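Local coordinates for protein oxalate decarboxylase (Lactobacillus farciminis, PDB 6L9I) that probably catalyses the manganese-dependent cleavage of oxalate into formate and carbon dioxide, as a bicupin enzyme, at residues A[205-210]-A[227-232]. Sequence-based numbering, arbitrary orientation.
Sequences FTFHMN and SKVFPV
F207 lays its CB over one face of the F230 ring, 3.9 Å from the ring centroid and 3° off the normal, which qualifies as a CH-pi contact. Its own ring is turned 53° from that of F230, with centroids 5.5 Å apart, an oblique pairing in which the two side chains pass in opposite directions. Both phenylalanines hold CG anti to the backbone N; in F207 (chi1 -167°) this carries the ring past F230 to V229, where CE2 and CZ meet the CG1 methyl. The F230 ring reaches the backbone of 205-207, its CZ lying 3.8 Å from C of F205, which sits at the ring edge. Farther along, CG1 of V232 meets the edge of the F205 ring, 3.9 Å from CD1. The touching backbones run in nearly opposite directions. Strand 206-207 is the outermost strand, within this chain, of the sheet of the first cupin, joined to strand 110-113 by backbone hydrogen bonds such as F207 with L110, whereas 227-232 is the loop between strands 220-225 and 237-243 of the second cupin. The contact therefore joins the two cupin domains, and its chemistry, aromatic and aliphatic with some backbone, is consistent with cohesion mainly by dispersion and partial burial of apolar surface.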
loop_
_atom_site.group_PDB
_atom_site.type_symbol
_atom_site.label_atom_id
_atom_site.label_comp_id
_atom_site.label_asym_id
_atom_site.label_seq_id
_atom_site.Cartn_x
_atom_site.Cartn_y
_atom_site.Cartn_z
ATOM N N PHE A 205 -11.422 -3.505 35.859
ATOM C CA PHE A 205 -11.616 -3.090 34.476
ATOM C C PHE A 205 -12.540 -1.894 34.375
ATOM O O PHE A 205 -13.092 -1.615 33.306
ATOM C CB PHE A 205 -12.155 -4.262 33.650
ATOM C CG PHE A 205 -11.160 -5.368 33.456
ATOM C CD1 PHE A 205 -9.820 -5.174 33.751
ATOM C CD2 PHE A 205 -11.560 -6.602 32.980
ATOM C CE1 PHE A 205 -8.901 -6.193 33.574
ATOM C CE2 PHE A 205 -10.647 -7.623 32.801
ATOM C CZ PHE A 205 -9.319 -7.420 33.097
ATOM N N THR A 206 -12.709 -1.199 35.497
ATOM C CA THR A 206 -13.687 -0.141 35.666
ATOM C C THR A 206 -13.029 1.013 36.406
ATOM O O THR A 206 -12.049 0.836 37.136
ATOM C CB THR A 206 -14.913 -0.638 36.431
ATOM O OG1 THR A 206 -16.043 0.174 36.096
ATOM C CG2 THR A 206 -14.663 -0.574 37.934
ATOM N N PHE A 207 -13.559 2.210 36.180
ATOM C CA PHE A 207 -13.076 3.402 36.868
ATOM C C PHE A 207 -14.269 4.234 37.321
ATOM O O PHE A 207 -15.046 4.711 36.489
ATOM C CB PHE A 207 -12.142 4.232 35.985
ATOM C CG PHE A 207 -11.397 5.288 36.746
ATOM C CD1 PHE A 207 -11.945 6.547 36.925
ATOM C CD2 PHE A 207 -10.166 5.012 37.314
ATOM C CE1 PHE A 207 -11.274 7.514 37.644
ATOM C CE2 PHE A 207 -9.493 5.972 38.035
ATOM C CZ PHE A 207 -10.047 7.227 38.199
ATOM N N HIS A 208 -14.412 4.402 38.637
ATOM C CA HIS A 208 -15.484 5.206 39.210
ATOM C C HIS A 208 -15.012 6.652 39.335
ATOM O O HIS A 208 -14.045 6.943 40.049
ATOM C CB HIS A 208 -15.921 4.648 40.563
ATOM C CG HIS A 208 -16.717 3.383 40.458
ATOM N ND1 HIS A 208 -18.090 3.357 40.582
ATOM C CD2 HIS A 208 -16.334 2.100 40.259
ATOM C CE1 HIS A 208 -18.519 2.114 40.452
ATOM N NE2 HIS A 208 -17.473 1.331 40.257
ATOM N N MET A 209 -15.688 7.553 38.617
ATOM C CA MET A 209 -15.198 8.918 38.448
ATOM C C MET A 209 -15.274 9.757 39.717
ATOM O O MET A 209 -14.599 10.788 39.794
ATOM C CB MET A 209 -15.988 9.608 37.326
ATOM C CG MET A 209 -15.323 10.860 36.775
ATOM S SD MET A 209 -13.696 10.489 36.098
ATOM C CE MET A 209 -14.121 9.213 34.921
ATOM N N ASN A 210 -16.054 9.346 40.716
ATOM C CA ASN A 210 -16.092 10.109 41.957
ATOM C C ASN A 210 -14.820 9.951 42.773
ATOM O O ASN A 210 -14.600 10.748 43.694
ATOM C CB ASN A 210 -17.324 9.708 42.783
ATOM C CG ASN A 210 -18.597 10.353 42.266
ATOM O OD1 ASN A 210 -19.584 9.665 42.000
ATOM N ND2 ASN A 210 -18.578 11.672 42.105
ATOM N N SER A 227 -2.952 5.641 32.170
ATOM C CA SER A 227 -2.524 4.417 32.847
ATOM C C SER A 227 -1.997 4.665 34.257
ATOM O O SER A 227 -2.004 3.739 35.071
ATOM C CB SER A 227 -1.463 3.686 32.025
ATOM O OG SER A 227 -0.372 4.529 31.728
ATOM N N LYS A 228 -1.558 5.883 34.578
ATOM C CA LYS A 228 -1.113 6.160 35.939
ATOM C C LYS A 228 -2.297 6.252 36.894
ATOM O O LYS A 228 -2.105 6.227 38.117
ATOM C CB LYS A 228 -0.337 7.477 35.995
ATOM C CG LYS A 228 0.740 7.664 34.934
ATOM C CD LYS A 228 1.515 8.963 35.173
ATOM C CE LYS A 228 1.849 9.692 33.871
ATOM N NZ LYS A 228 0.981 10.879 33.608
ATOM N N VAL A 229 -3.510 6.353 36.351
ATOM C CA VAL A 229 -4.730 6.533 37.132
ATOM C C VAL A 229 -5.609 5.287 37.036
ATOM O O VAL A 229 -6.311 4.922 37.993
ATOM C CB VAL A 229 -5.458 7.798 36.648
ATOM C CG1 VAL A 229 -6.869 7.864 37.170
ATOM C CG2 VAL A 229 -4.682 9.043 37.026
ATOM N N PHE A 230 -5.526 4.583 35.903
ATOM C CA PHE A 230 -6.449 3.514 35.533
ATOM C C PHE A 230 -5.565 2.404 34.988
ATOM O O PHE A 230 -5.455 2.215 33.769
ATOM C CB PHE A 230 -7.477 4.024 34.525
ATOM C CG PHE A 230 -8.592 3.051 34.221
ATOM C CD1 PHE A 230 -8.812 1.931 35.008
ATOM C CD2 PHE A 230 -9.425 3.268 33.134
ATOM C CE1 PHE A 230 -9.837 1.048 34.711
ATOM C CE2 PHE A 230 -10.451 2.397 32.828
ATOM C CZ PHE A 230 -10.660 1.281 33.616
ATOM N N PRO A 231 -4.914 1.643 35.877
ATOM C CA PRO A 231 -3.746 0.845 35.457
ATOM C C PRO A 231 -4.005 -0.135 34.322
ATOM O O PRO A 231 -3.093 -0.374 33.518
ATOM C CB PRO A 231 -3.349 0.124 36.748
ATOM C CG PRO A 231 -3.792 1.061 37.837
ATOM C CD PRO A 231 -5.067 1.679 37.342
ATOM N N VAL A 232 -5.212 -0.696 34.210
ATOM C CA VAL A 232 -5.464 -1.645 33.130
ATOM C C VAL A 232 -5.543 -0.965 31.766
ATOM O O VAL A 232 -5.362 -1.630 30.740
ATOM C CB VAL A 232 -6.746 -2.459 33.401
ATOM C CG1 VAL A 232 -6.785 -2.933 34.854
ATOM C CG2 VAL A 232 -7.986 -1.660 33.056
#